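Local coordinates for filamentation induced by cAMP protein Fic (Desulfovibrio alaskensis, PDB 4RGL) that is of unknown function but belongs to the Fic/DOC family, pairing a largely helical Fic fold with a C-terminal domain of probable helix-turn-helix type, at residues A[167-172]-A[202-207]; A[174-179]-A[238-243]; A[104-109]-A[156-161]; A[49-54]-A[252-257]. All blocks are in the same frame, centred on the assembly; numbering follows the deposited sequence.

Contacts 1 and 2 share helix 168-182: its first turn packs on the tryptophan-bearing loop after helix 189-202, and its next turns pack on helix 238-257, with the contact centres about 14 Å apart. Contact 3 ties the start of helix 106-117 to helix 150-163, which in turn packs on helix 168-182. Trp160 meets both Ala171 of contact 1 and Ile174 of contact 2, where Trp160 CH2 lies 3.5 Å from Ile174 CG2. Contact 4 uses the far end of helix 238-257, its centre about 21 Å from that of contact 2, and closes a chain loop enclosing the other three. The Fic signature sequence HPFADGNGR follows helix 168-182 and runs into the start of helix 189-202.

Contact 1. Residues A[167-172]-A[202-207]; sequences HPLVAS and RNWKPL
Trp204 holds CG anti to its backbone N (chi1 167°), which carries the indole out to the first turn of helix 168-182, and His167 has a similar chi1, which brings its imidazole to the indole. The two rings form an edge-to-face pair: the CE1 edge of His167 points at one face of the indole, with centroids 4.6 Å apart and planes at 82°. The closest atoms are His167 CE1 and Trp204 CZ2, at 3.4 Å. Beside the imidazole, Pro168 lies over the same indole face, its CG 4.0 Å from the centroid of the five-membered ring in a CH-pi contact, and the proline ring also touches Trp204 CB. His167 is the N-cap of helix 168-182, the helix that leads into the Fic signature loop. Its ND1 accepts from Leu169 N at 3.1 Å, with the donor nitrogen tilted 28° out of the imidazole plane; this leaves the CE1 and NE2 side of the ring turned to the indole and helps to hold the ring's rotation. Leu169 meets the indole obliquely, CD2 lying 3.7 Å from Trp204 CZ3 at the far end of the six-membered ring. The opposite indole face is covered by the aliphatic chain of Lys205, with CG above its centre. Ile25 and Ile29 of helix 16-32 pack on Leu169 and Trp204 respectively.

Contact 2. Residues A[174-179]-A[238-243]; sequences IFHYEF and TPFVEF
Phe240, the main contributor of segment 238-243, reaches across with CG anti to its backbone N (chi1 176°) and lays one part of its ring against Tyr177 CB and another against the His176 imidazole. Its CD2 touches Tyr177 CB at 3.6 Å, so the phenyl rests against the root of the tyrosine rather than on its ring; the two rings themselves meet obliquely. The far end of the phenyl, CZ, stands over one face of the His176 imidazole, 3.8 Å from CD2. This is an offset edge-to-face pair, with planes at 60°, and the three residues form a buried aromatic cluster. The cluster joins two helices of the Fic fold, 168-182 and 238-257, whose short segments run 9.8 Å apart at their closest with 124° between their directions. His176 ND1 is bonded to Gln197 of helix 189-202 and NE2 weakly to Tyr224 OH; Tyr224 and Leu228 of helix 221-234 also pack on Phe240. Next along, Val241 turns CG2 to the tip of Ile174, where it meets CD1 at 3.6 Å. Ile174 starts out pointing away from helix 238-257, and only its outermost carbon comes back to the valine.

Contact 3. Residues A[104-109]-A[156-161]; sequences SVEGDL and DLLDWL
Leu158, which gives up the most surface here, projects from helix 150-163 of the Fic domain into the turn that leads into helix 106-117. Ser104 lies against its root: the serine carbonyl oxygen is 3.6 Å from Leu158 CB, and the serine CB comes within 3.8 Å of Leu158 O. This is van der Waals contact between backbone and side chain, with no hydrogen bond across. The hydroxyl of Ser104 is instead bonded to Asp102 OD1, just upstream. Leu161, one helical turn after Leu158, brings CD2 to 4.2 Å from Ser104 N and also packs on Ile200 of helix 189-202. At the other end of the contact, Glu106 lays its aliphatic part across the leucine at about a right angle while its carboxylate OE2 bonds to Tyr127 OH. Leu158 CG sits beside the backbone N (chi1 -66°), and from there CD1 reaches both CA and CB of Glu106, each at 3.7 Å.

Contact 4. Residues A[49-54]-A[252-257]; sequences RIRTIQ and VREAVS
Arg51 NH2 stands evenly between the two carboxylate oxygens of Glu254, 3.7 Å from OE1 and 3.7 Å from OE2. The pair is a long salt bridge without a hydrogen bond, and is probably weak. The carboxylate approaches the guanidinium at its edge, close to the plane on the OE2 side, but the two flat groups are turned 71° against each other, far from the coplanar, two-pronged fit that a close arginine-carboxylate pair can make. The side chains come from opposite directions and span a wide gap, for the nearest CA atoms of the two segments, those of Arg51 and Ala255, are 12.3 Å apart. Glu254 is extended beyond CG and uses nearly its whole length to cross, whereas Arg51 bends at chi3 (63°), which turns its guanidinium relative to the straight inner part of the chain. Pro212, in the loop before helix 214-219, lies against Arg51. Behind the glutamate, Ser257 OG bonds back to Glu254 O at 3.0 Å, approaching from above the carbonyl plane. The bridge links the surfaces of helices 42-59 and 238-257 in this Fic-family protein: Ile50 and Ile53 of the first pack on helix 66-74, Ile53 also on helix 82-95, while Val252 and Val256 of the second pack on helix 16-32.

Contact 1. Residues A[167-172]-A[202-207]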
loop_
_atom_site.group_PDB
_atom_site.type_symbol
_atom_site.label_atom_id
_atom_site.label_comp_id
_atom_site.label_asym_id
_atom_site.label_seq_id
_atom_site.Cartn_x
_atom_site.Cartn_y
_atom_site.Cartn_z
ATOM N N HIS A 167 10.323 19.192 -7.474
ATOM C CA HIS A 167 9.409 18.174 -7.982
ATOM C C HIS A 167 8.813 17.363 -6.821
ATOM O O HIS A 167 9.506 17.098 -5.841
ATOM C CB HIS A 167 10.137 17.250 -8.976
ATOM C CG HIS A 167 9.227 16.309 -9.695
ATOM N ND1 HIS A 167 8.900 15.074 -9.165
ATOM C CD2 HIS A 167 8.568 16.471 -10.865
ATOM C CE1 HIS A 167 8.064 14.523 -10.028
ATOM N NE2 HIS A 167 7.844 15.323 -11.074
ATOM N N PRO A 168 7.515 16.957 -6.913
ATOM C CA PRO A 168 6.900 16.208 -5.799
ATOM C C PRO A 168 7.790 15.067 -5.267
ATOM O O PRO A 168 7.878 14.884 -4.052
ATOM C CB PRO A 168 5.622 15.658 -6.418
ATOM C CG PRO A 168 5.246 16.658 -7.437
ATOM C CD PRO A 168 6.532 17.240 -7.981
ATOM N N LEU A 169 8.462 14.311 -6.177
ATOM C CA LEU A 169 9.349 13.204 -5.777
ATOM C C LEU A 169 10.414 13.684 -4.791
ATOM O O LEU A 169 10.651 13.030 -3.777
ATOM C CB LEU A 169 10.022 12.570 -7.011
ATOM C CG LEU A 169 9.109 11.760 -7.929
ATOM C CD1 LEU A 169 9.799 11.443 -9.240
ATOM C CD2 LEU A 169 8.641 10.483 -7.252
ATOM N N VAL A 170 11.018 14.855 -5.062
ATOM C CA VAL A 170 12.048 15.435 -4.196
ATOM C C VAL A 170 11.395 16.087 -2.968
ATOM O O VAL A 170 11.843 15.868 -1.844
ATOM C CB VAL A 170 12.925 16.459 -4.974
ATOM C CG1 VAL A 170 13.990 17.071 -4.066
ATOM C CG2 VAL A 170 13.564 15.811 -6.198
ATOM N N ALA A 171 10.316 16.869 -3.189
ATOM C CA ALA A 171 9.611 17.590 -2.124
ATOM C C ALA A 171 9.131 16.640 -1.018
ATOM O O ALA A 171 9.217 16.989 0.161
ATOM C CB ALA A 171 8.431 18.352 -2.703
ATOM N N SER A 172 8.641 15.422 -1.399
ATOM C CA SER A 172 8.176 14.421 -0.427
ATOM C C SER A 172 9.332 13.919 0.435
ATOM O O SER A 172 9.160 13.720 1.636
ATOM C CB SER A 172 7.507 13.249 -1.135
ATOM O OG SER A 172 8.438 12.517 -1.913
ATOM N N ARG A 202 0.656 11.275 -3.802
ATOM C CA ARG A 202 -0.660 11.054 -4.412
ATOM C C ARG A 202 -1.316 12.393 -4.824
ATOM O O ARG A 202 -2.162 12.404 -5.720
ATOM C CB ARG A 202 -1.594 10.252 -3.497
ATOM C CG ARG A 202 -2.095 10.992 -2.292
ATOM C CD ARG A 202 -3.406 10.401 -1.821
ATOM N NE ARG A 202 -4.521 10.801 -2.684
ATOM C CZ ARG A 202 -5.685 10.164 -2.734
ATOM N NH1 ARG A 202 -5.860 9.033 -2.058
ATOM N NH2 ARG A 202 -6.655 10.605 -3.521
ATOM N N ASN A 203 -0.861 13.528 -4.233
ATOM C CA ASN A 203 -1.325 14.857 -4.662
ATOM C C ASN A 203 -0.770 15.178 -6.051
ATOM O O ASN A 203 -1.328 16.011 -6.764
ATOM C CB ASN A 203 -0.921 15.941 -3.647
ATOM C CG ASN A 203 -1.739 15.922 -2.353
ATOM O OD1 ASN A 203 -2.655 15.101 -2.167
ATOM N ND2 ASN A 203 -1.447 16.860 -1.452
ATOM N N TRP A 204 0.298 14.458 -6.456
ATOM C CA TRP A 204 0.884 14.559 -7.791
ATOM C C TRP A 204 0.286 13.491 -8.709
ATOM O O TRP A 204 -0.256 13.815 -9.768
ATOM C CB TRP A 204 2.421 14.417 -7.714
ATOM C CG TRP A 204 3.093 14.189 -9.041
ATOM C CD1 TRP A 204 2.988 14.969 -10.153
ATOM C CD2 TRP A 204 4.126 13.233 -9.319
ATOM N NE1 TRP A 204 3.800 14.479 -11.150
ATOM C CE2 TRP A 204 4.530 13.431 -10.656
ATOM C CE3 TRP A 204 4.738 12.214 -8.572
ATOM C CZ2 TRP A 204 5.502 12.632 -11.271
ATOM C CZ3 TRP A 204 5.689 11.416 -9.187
ATOM C CH2 TRP A 204 6.067 11.634 -10.518
ATOM N N LYS A 205 0.393 12.214 -8.303
ATOM C CA LYS A 205 -0.188 11.097 -9.038
ATOM C C LYS A 205 -0.900 10.156 -8.062
ATOM O O LYS A 205 -0.258 9.533 -7.208
ATOM C CB LYS A 205 0.883 10.355 -9.851
ATOM C CG LYS A 205 1.417 11.183 -11.003
ATOM C CD LYS A 205 2.351 10.409 -11.873
ATOM C CE LYS A 205 2.770 11.209 -13.083
ATOM N NZ LYS A 205 1.614 11.530 -13.976
ATOM N N PRO A 206 -2.253 10.116 -8.112
ATOM C CA PRO A 206 -3.007 9.387 -7.071
ATOM C C PRO A 206 -2.746 7.869 -7.063
ATOM O O PRO A 206 -3.100 7.204 -6.093
ATOM C CB PRO A 206 -4.462 9.682 -7.422
ATOM C CG PRO A 206 -4.414 10.939 -8.219
ATOM C CD PRO A 206 -3.154 10.879 -8.997
ATOM N N LEU A 207 -2.119 7.326 -8.128
ATOM C CA LEU A 207 -1.791 5.891 -8.186
ATOM C C LEU A 207 -0.683 5.546 -7.195
ATOM O O LEU A 207 -0.619 4.412 -6.709
ATOM C CB LEU A 207 -1.364 5.488 -9.609
ATOM C CG LEU A 207 -2.415 5.688 -10.710
ATOM C CD1 LEU A 207 -1.847 5.331 -12.068
ATOM C CD2 LEU A 207 -3.699 4.863 -10.421
#

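Contact 2. Residues A[174-179]-A[238-243]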
loop_
_atom_site.group_PDB
_atom_site.type_symbol
_atom_site.label_atom_id
_atom_site.label_comp_id
_atom_site.label_asym_id
_atom_site.label_seq_id
_atom_site.Cartn_x
_atom_site.Cartn_y
_atom_site.Cartn_z
ATOM N N ILE A 174 12.232 15.647 1.028
ATOM C CA ILE A 174 12.680 16.778 1.848
ATOM C C ILE A 174 11.750 16.948 3.064
ATOM O O ILE A 174 12.233 17.107 4.192
ATOM C CB ILE A 174 12.755 18.086 1.008
ATOM C CG1 ILE A 174 13.689 17.926 -0.234
ATOM C CG2 ILE A 174 13.180 19.267 1.877
ATOM C CD1 ILE A 174 15.214 17.760 0.089
ATOM N N PHE A 175 10.415 16.886 2.837
ATOM C CA PHE A 175 9.438 17.018 3.918
ATOM C C PHE A 175 9.618 15.903 4.952
ATOM O O PHE A 175 9.657 16.179 6.148
ATOM C CB PHE A 175 8.006 17.005 3.366
ATOM C CG PHE A 175 6.945 17.261 4.416
ATOM C CD1 PHE A 175 6.452 16.223 5.198
ATOM C CD2 PHE A 175 6.452 18.542 4.631
ATOM C CE1 PHE A 175 5.505 16.468 6.192
ATOM C CE2 PHE A 175 5.490 18.781 5.615
ATOM C CZ PHE A 175 5.021 17.743 6.387
ATOM N N HIS A 176 9.741 14.640 4.479
ATOM C CA HIS A 176 9.952 13.469 5.348
ATOM C C HIS A 176 11.161 13.690 6.250
ATOM O O HIS A 176 11.083 13.456 7.450
ATOM C CB HIS A 176 10.157 12.197 4.481
ATOM C CG HIS A 176 9.975 10.899 5.223
ATOM N ND1 HIS A 176 9.267 9.847 4.668
ATOM C CD2 HIS A 176 10.403 10.533 6.455
ATOM C CE1 HIS A 176 9.314 8.872 5.560
ATOM N NE2 HIS A 176 9.969 9.245 6.659
ATOM N N TYR A 177 12.263 14.187 5.673
ATOM C CA TYR A 177 13.512 14.434 6.387
ATOM C C TYR A 177 13.340 15.532 7.430
ATOM O O TYR A 177 13.786 15.373 8.568
ATOM C CB TYR A 177 14.617 14.810 5.393
ATOM C CG TYR A 177 15.900 15.275 6.040
ATOM C CD1 TYR A 177 16.811 14.363 6.565
ATOM C CD2 TYR A 177 16.271 16.617 6.008
ATOM C CE1 TYR A 177 18.028 14.779 7.099
ATOM C CE2 TYR A 177 17.504 17.041 6.502
ATOM C CZ TYR A 177 18.376 16.120 7.056
ATOM O OH TYR A 177 19.577 16.541 7.580
ATOM N N GLU A 178 12.698 16.638 7.054
ATOM C CA GLU A 178 12.473 17.747 7.972
ATOM C C GLU A 178 11.487 17.358 9.076
ATOM O O GLU A 178 11.750 17.613 10.251
ATOM C CB GLU A 178 11.966 18.975 7.215
ATOM C CG GLU A 178 13.020 19.617 6.328
ATOM C CD GLU A 178 14.242 20.123 7.072
ATOM O OE1 GLU A 178 14.070 20.755 8.139
ATOM O OE2 GLU A 178 15.369 19.894 6.582
ATOM N N PHE A 179 10.369 16.686 8.695
ATOM C CA PHE A 179 9.331 16.248 9.636
ATOM C C PHE A 179 9.913 15.309 10.697
ATOM O O PHE A 179 9.571 15.429 11.869
ATOM C CB PHE A 179 8.180 15.549 8.879
ATOM C CG PHE A 179 6.986 15.206 9.735
ATOM C CD1 PHE A 179 6.937 14.010 10.448
ATOM C CD2 PHE A 179 5.896 16.062 9.810
ATOM C CE1 PHE A 179 5.842 13.707 11.265
ATOM C CE2 PHE A 179 4.788 15.743 10.604
ATOM C CZ PHE A 179 4.770 14.566 11.327
ATOM N N THR A 238 20.416 15.541 1.080
ATOM C CA THR A 238 20.825 14.890 -0.177
ATOM C C THR A 238 20.930 13.311 -0.031
ATOM O O THR A 238 20.291 12.597 -0.807
ATOM C CB THR A 238 22.157 15.484 -0.673
ATOM O OG1 THR A 238 22.001 16.895 -0.830
ATOM C CG2 THR A 238 22.627 14.860 -1.981
ATOM N N PRO A 239 21.738 12.760 0.931
ATOM C CA PRO A 239 21.884 11.289 0.999
ATOM C C PRO A 239 20.558 10.582 1.313
ATOM O O PRO A 239 20.319 9.473 0.819
ATOM C CB PRO A 239 22.904 11.085 2.126
ATOM C CG PRO A 239 22.874 12.358 2.909
ATOM C CD PRO A 239 22.597 13.431 1.926
ATOM N N PHE A 240 19.690 11.223 2.128
ATOM C CA PHE A 240 18.375 10.673 2.456
ATOM C C PHE A 240 17.472 10.670 1.214
ATOM O O PHE A 240 16.751 9.693 0.976
ATOM C CB PHE A 240 17.721 11.476 3.603
ATOM C CG PHE A 240 16.317 11.031 3.954
ATOM C CD1 PHE A 240 16.104 9.927 4.773
ATOM C CD2 PHE A 240 15.211 11.750 3.514
ATOM C CE1 PHE A 240 14.807 9.520 5.102
ATOM C CE2 PHE A 240 13.915 11.346 3.850
ATOM C CZ PHE A 240 13.722 10.238 4.647
ATOM N N VAL A 241 17.530 11.758 0.412
ATOM C CA VAL A 241 16.740 11.879 -0.816
ATOM C C VAL A 241 17.152 10.777 -1.801
ATOM O O VAL A 241 16.287 10.107 -2.365
ATOM C CB VAL A 241 16.885 13.293 -1.444
ATOM C CG1 VAL A 241 16.111 13.393 -2.759
ATOM C CG2 VAL A 241 16.426 14.370 -0.467
ATOM N N GLU A 242 18.477 10.522 -1.922
ATOM C CA GLU A 242 18.991 9.433 -2.756
ATOM C C GLU A 242 18.441 8.089 -2.291
ATOM O O GLU A 242 18.030 7.276 -3.118
ATOM C CB GLU A 242 20.532 9.403 -2.735
ATOM C CG GLU A 242 21.200 10.522 -3.522
ATOM C CD GLU A 242 22.716 10.418 -3.567
ATOM O OE1 GLU A 242 23.275 9.534 -2.879
ATOM O OE2 GLU A 242 23.344 11.214 -4.301
ATOM N N PHE A 243 18.430 7.851 -0.950
ATOM C CA PHE A 243 17.944 6.593 -0.386
ATOM C C PHE A 243 16.472 6.407 -0.675
ATOM O O PHE A 243 16.069 5.336 -1.138
ATOM C CB PHE A 243 18.191 6.536 1.136
ATOM C CG PHE A 243 17.736 5.239 1.780
ATOM C CD1 PHE A 243 18.596 4.147 1.870
ATOM C CD2 PHE A 243 16.436 5.098 2.263
ATOM C CE1 PHE A 243 18.167 2.941 2.439
ATOM C CE2 PHE A 243 16.002 3.885 2.808
ATOM C CZ PHE A 243 16.873 2.816 2.897
#

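Contact 3. Residues A[104-109]-A[156-161]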
loop_
_atom_site.group_PDB
_atom_site.type_symbol
_atom_site.label_atom_id
_atom_site.label_comp_id
_atom_site.label_asym_id
_atom_site.label_seq_id
_atom_site.Cartn_x
_atom_site.Cartn_y
_atom_site.Cartn_z
ATOM N N SER A 104 -0.075 20.540 2.419
ATOM C CA SER A 104 0.435 21.819 2.916
ATOM C C SER A 104 -0.499 22.438 3.991
ATOM O O SER A 104 -0.131 23.440 4.617
ATOM C CB SER A 104 0.620 22.800 1.764
ATOM O OG SER A 104 -0.600 23.029 1.079
ATOM N N VAL A 105 -1.691 21.836 4.214
ATOM C CA VAL A 105 -2.662 22.373 5.181
ATOM C C VAL A 105 -2.374 21.814 6.583
ATOM O O VAL A 105 -2.489 20.602 6.806
ATOM C CB VAL A 105 -4.127 22.081 4.752
ATOM C CG1 VAL A 105 -5.118 22.617 5.787
ATOM C CG2 VAL A 105 -4.418 22.662 3.374
ATOM N N GLU A 106 -2.058 22.717 7.549
ATOM C CA GLU A 106 -1.745 22.331 8.931
ATOM C C GLU A 106 -2.923 21.592 9.574
ATOM O O GLU A 106 -2.720 20.585 10.253
ATOM C CB GLU A 106 -1.370 23.566 9.766
ATOM C CG GLU A 106 -0.714 23.226 11.096
ATOM C CD GLU A 106 -0.207 24.425 11.873
ATOM O OE1 GLU A 106 -0.919 25.455 11.914
ATOM O OE2 GLU A 106 0.876 24.314 12.494
ATOM N N GLY A 107 -4.140 22.075 9.314
ATOM C CA GLY A 107 -5.359 21.464 9.832
ATOM C C GLY A 107 -5.555 20.039 9.367
ATOM O O GLY A 107 -5.993 19.185 10.143
ATOM N N ASP A 108 -5.203 19.759 8.092
ATOM C CA ASP A 108 -5.310 18.412 7.522
ATOM C C ASP A 108 -4.290 17.475 8.162
ATOM O O ASP A 108 -4.597 16.307 8.401
ATOM C CB ASP A 108 -5.119 18.453 5.997
ATOM C CG ASP A 108 -6.244 19.156 5.249
ATOM O OD1 ASP A 108 -7.339 19.321 5.839
ATOM O OD2 ASP A 108 -6.061 19.458 4.056
ATOM N N LEU A 109 -3.085 18.003 8.491
ATOM C CA LEU A 109 -2.042 17.233 9.176
ATOM C C LEU A 109 -2.517 16.810 10.564
ATOM O O LEU A 109 -2.310 15.658 10.963
ATOM C CB LEU A 109 -0.738 18.070 9.285
ATOM C CG LEU A 109 0.488 17.361 9.927
ATOM C CD1 LEU A 109 1.003 16.255 9.045
ATOM C CD2 LEU A 109 1.603 18.351 10.199
ATOM N N ASP A 156 6.695 26.950 8.930
ATOM C CA ASP A 156 7.675 27.199 7.873
ATOM C C ASP A 156 7.732 26.029 6.903
ATOM O O ASP A 156 7.679 26.233 5.689
ATOM C CB ASP A 156 9.073 27.452 8.476
ATOM C CG ASP A 156 9.190 28.740 9.271
ATOM O OD1 ASP A 156 8.367 29.665 9.037
ATOM O OD2 ASP A 156 10.156 28.867 10.054
ATOM N N LEU A 157 7.804 24.792 7.438
ATOM C CA LEU A 157 7.889 23.585 6.622
ATOM C C LEU A 157 6.662 23.447 5.696
ATOM O O LEU A 157 6.820 23.135 4.515
ATOM C CB LEU A 157 8.022 22.339 7.527
ATOM C CG LEU A 157 8.180 20.999 6.802
ATOM C CD1 LEU A 157 9.379 21.019 5.855
ATOM C CD2 LEU A 157 8.298 19.861 7.788
ATOM N N LEU A 158 5.449 23.693 6.231
ATOM C CA LEU A 158 4.214 23.578 5.444
ATOM C C LEU A 158 4.095 24.725 4.446
ATOM O O LEU A 158 3.567 24.530 3.350
ATOM C CB LEU A 158 2.983 23.541 6.360
ATOM C CG LEU A 158 2.862 22.305 7.256
ATOM C CD1 LEU A 158 1.889 22.542 8.370
ATOM C CD2 LEU A 158 2.482 21.064 6.446
ATOM N N ASP A 159 4.608 25.924 4.809
ATOM C CA ASP A 159 4.617 27.062 3.888
ATOM C C ASP A 159 5.571 26.791 2.743
ATOM O O ASP A 159 5.243 27.071 1.587
ATOM C CB ASP A 159 5.006 28.361 4.616
ATOM C CG ASP A 159 5.045 29.580 3.704
ATOM O OD1 ASP A 159 4.041 29.822 2.989
ATOM O OD2 ASP A 159 6.060 30.310 3.732
ATOM N N TRP A 160 6.747 26.200 3.055
ATOM C CA TRP A 160 7.732 25.826 2.050
ATOM C C TRP A 160 7.144 24.831 1.067
ATOM O O TRP A 160 7.294 24.999 -0.137
ATOM C CB TRP A 160 8.991 25.236 2.712
ATOM C CG TRP A 160 9.928 24.595 1.733
ATOM C CD1 TRP A 160 10.853 25.223 0.951
ATOM C CD2 TRP A 160 9.950 23.214 1.347
ATOM N NE1 TRP A 160 11.450 24.319 0.104
ATOM C CE2 TRP A 160 10.921 23.077 0.333
ATOM C CE3 TRP A 160 9.250 22.072 1.774
ATOM C CZ2 TRP A 160 11.218 21.843 -0.255
ATOM C CZ3 TRP A 160 9.529 20.857 1.173
ATOM C CH2 TRP A 160 10.490 20.754 0.161
ATOM N N LEU A 161 6.464 23.792 1.584
ATOM C CA LEU A 161 5.880 22.729 0.767
ATOM C C LEU A 161 4.826 23.290 -0.215
ATOM O O LEU A 161 4.722 22.811 -1.345
ATOM C CB LEU A 161 5.246 21.658 1.678
ATOM C CG LEU A 161 4.750 20.382 0.984
ATOM C CD1 LEU A 161 5.912 19.597 0.381
ATOM C CD2 LEU A 161 3.980 19.508 1.950
#

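Contact 4. Residues A[49-54]-A[252-257]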
loop_
_atom_site.group_PDB
_atom_site.type_symbol
_atom_site.label_atom_id
_atom_site.label_comp_id
_atom_site.label_asym_id
_atom_site.label_seq_id
_atom_site.Cartn_x
_atom_site.Cartn_y
_atom_site.Cartn_z
ATOM N N ARG A 49 -2.339 -1.476 -0.069
ATOM C CA ARG A 49 -2.653 -0.653 1.096
ATOM C C ARG A 49 -2.374 -1.430 2.400
ATOM O O ARG A 49 -1.745 -0.890 3.303
ATOM C CB ARG A 49 -4.121 -0.180 1.042
ATOM C CG ARG A 49 -4.564 0.682 2.244
ATOM C CD ARG A 49 -3.672 1.913 2.466
ATOM N NE ARG A 49 -3.501 2.715 1.245
ATOM C CZ ARG A 49 -4.361 3.644 0.835
ATOM N NH1 ARG A 49 -5.498 3.838 1.488
ATOM N NH2 ARG A 49 -4.116 4.344 -0.259
ATOM N N ILE A 50 -2.773 -2.728 2.454
ATOM C CA ILE A 50 -2.528 -3.577 3.623
ATOM C C ILE A 50 -0.998 -3.739 3.843
ATOM O O ILE A 50 -0.529 -3.618 4.979
ATOM C CB ILE A 50 -3.242 -4.955 3.474
ATOM C CG1 ILE A 50 -4.788 -4.782 3.531
ATOM C CG2 ILE A 50 -2.762 -5.940 4.546
ATOM C CD1 ILE A 50 -5.614 -6.102 3.315
ATOM N N ARG A 51 -0.220 -3.932 2.736
ATOM C CA ARG A 51 1.247 -4.032 2.805
ATOM C C ARG A 51 1.857 -2.738 3.358
ATOM O O ARG A 51 2.743 -2.795 4.212
ATOM C CB ARG A 51 1.841 -4.346 1.423
ATOM C CG ARG A 51 1.582 -5.770 0.950
ATOM C CD ARG A 51 2.182 -6.016 -0.416
ATOM N NE ARG A 51 3.639 -5.892 -0.397
ATOM C CZ ARG A 51 4.385 -5.760 -1.488
ATOM N NH1 ARG A 51 3.814 -5.681 -2.685
ATOM N NH2 ARG A 51 5.703 -5.655 -1.388
ATOM N N THR A 52 1.371 -1.566 2.875
ATOM C CA THR A 52 1.817 -0.252 3.359
ATOM C C THR A 52 1.576 -0.125 4.887
ATOM O O THR A 52 2.492 0.237 5.632
ATOM C CB THR A 52 1.083 0.868 2.586
ATOM O OG1 THR A 52 1.567 0.901 1.247
ATOM C CG2 THR A 52 1.253 2.243 3.234
ATOM N N ILE A 53 0.360 -0.454 5.338
ATOM C CA ILE A 53 -0.020 -0.334 6.740
ATOM C C ILE A 53 0.810 -1.296 7.600
ATOM O O ILE A 53 1.437 -0.863 8.568
ATOM C CB ILE A 53 -1.547 -0.583 6.910
ATOM C CG1 ILE A 53 -2.362 0.547 6.213
ATOM C CG2 ILE A 53 -1.921 -0.701 8.389
ATOM C CD1 ILE A 53 -3.792 0.215 5.953
ATOM N N GLN A 54 0.849 -2.591 7.222
ATOM C CA GLN A 54 1.577 -3.597 7.985
ATOM C C GLN A 54 3.055 -3.208 8.127
ATOM O O GLN A 54 3.579 -3.217 9.233
ATOM C CB GLN A 54 1.441 -4.981 7.328
ATOM C CG GLN A 54 2.025 -6.133 8.165
ATOM C CD GLN A 54 3.529 -6.194 8.105
ATOM O OE1 GLN A 54 4.141 -6.029 7.049
ATOM N NE2 GLN A 54 4.149 -6.495 9.223
ATOM N N VAL A 252 8.348 1.037 -7.206
ATOM C CA VAL A 252 7.562 1.192 -8.428
ATOM C C VAL A 252 8.073 0.191 -9.513
ATOM O O VAL A 252 7.314 -0.194 -10.397
ATOM C CB VAL A 252 7.573 2.661 -8.937
ATOM C CG1 VAL A 252 8.936 3.043 -9.503
ATOM C CG2 VAL A 252 6.473 2.891 -9.967
ATOM N N ARG A 253 9.306 -0.316 -9.346
ATOM C CA ARG A 253 9.874 -1.299 -10.254
ATOM C C ARG A 253 9.309 -2.706 -9.950
ATOM O O ARG A 253 8.884 -3.395 -10.869
ATOM C CB ARG A 253 11.404 -1.290 -10.163
ATOM C CG ARG A 253 12.101 -2.077 -11.273
ATOM C CD ARG A 253 13.506 -1.549 -11.531
ATOM N NE ARG A 253 14.308 -1.495 -10.306
ATOM C CZ ARG A 253 15.523 -0.956 -10.240
ATOM N NH1 ARG A 253 16.077 -0.415 -11.320
ATOM N NH2 ARG A 253 16.186 -0.943 -9.092
ATOM N N GLU A 254 9.229 -3.097 -8.644
ATOM C CA GLU A 254 8.667 -4.412 -8.279
ATOM C C GLU A 254 7.130 -4.409 -8.440
ATOM O O GLU A 254 6.513 -5.471 -8.436
ATOM C CB GLU A 254 9.067 -4.835 -6.832
ATOM C CG GLU A 254 8.373 -4.057 -5.720
ATOM C CD GLU A 254 8.308 -4.780 -4.376
ATOM O OE1 GLU A 254 7.946 -5.981 -4.367
ATOM O OE2 GLU A 254 8.469 -4.105 -3.332
ATOM N N ALA A 255 6.530 -3.219 -8.628
ATOM C CA ALA A 255 5.090 -3.092 -8.839
ATOM C C ALA A 255 4.714 -3.429 -10.282
ATOM O O ALA A 255 3.638 -3.967 -10.525
ATOM C CB ALA A 255 4.636 -1.686 -8.498
ATOM N N VAL A 256 5.604 -3.110 -11.242
ATOM C CA VAL A 256 5.357 -3.367 -12.663
ATOM C C VAL A 256 5.719 -4.839 -13.008
ATOM O O VAL A 256 5.114 -5.426 -13.910
ATOM C CB VAL A 256 6.141 -2.363 -13.563
ATOM C CG1 VAL A 256 5.894 -2.638 -15.044
ATOM C CG2 VAL A 256 5.774 -0.923 -13.217
ATOM N N SER A 257 6.672 -5.439 -12.252
ATOM C CA SER A 257 7.122 -6.823 -12.488
ATOM C C SER A 257 6.034 -7.853 -12.099
ATOM O O SER A 257 6.043 -8.976 -12.613
ATOM C CB SER A 257 8.403 -7.109 -11.711
ATOM O OG SER A 257 8.176 -7.066 -10.311
#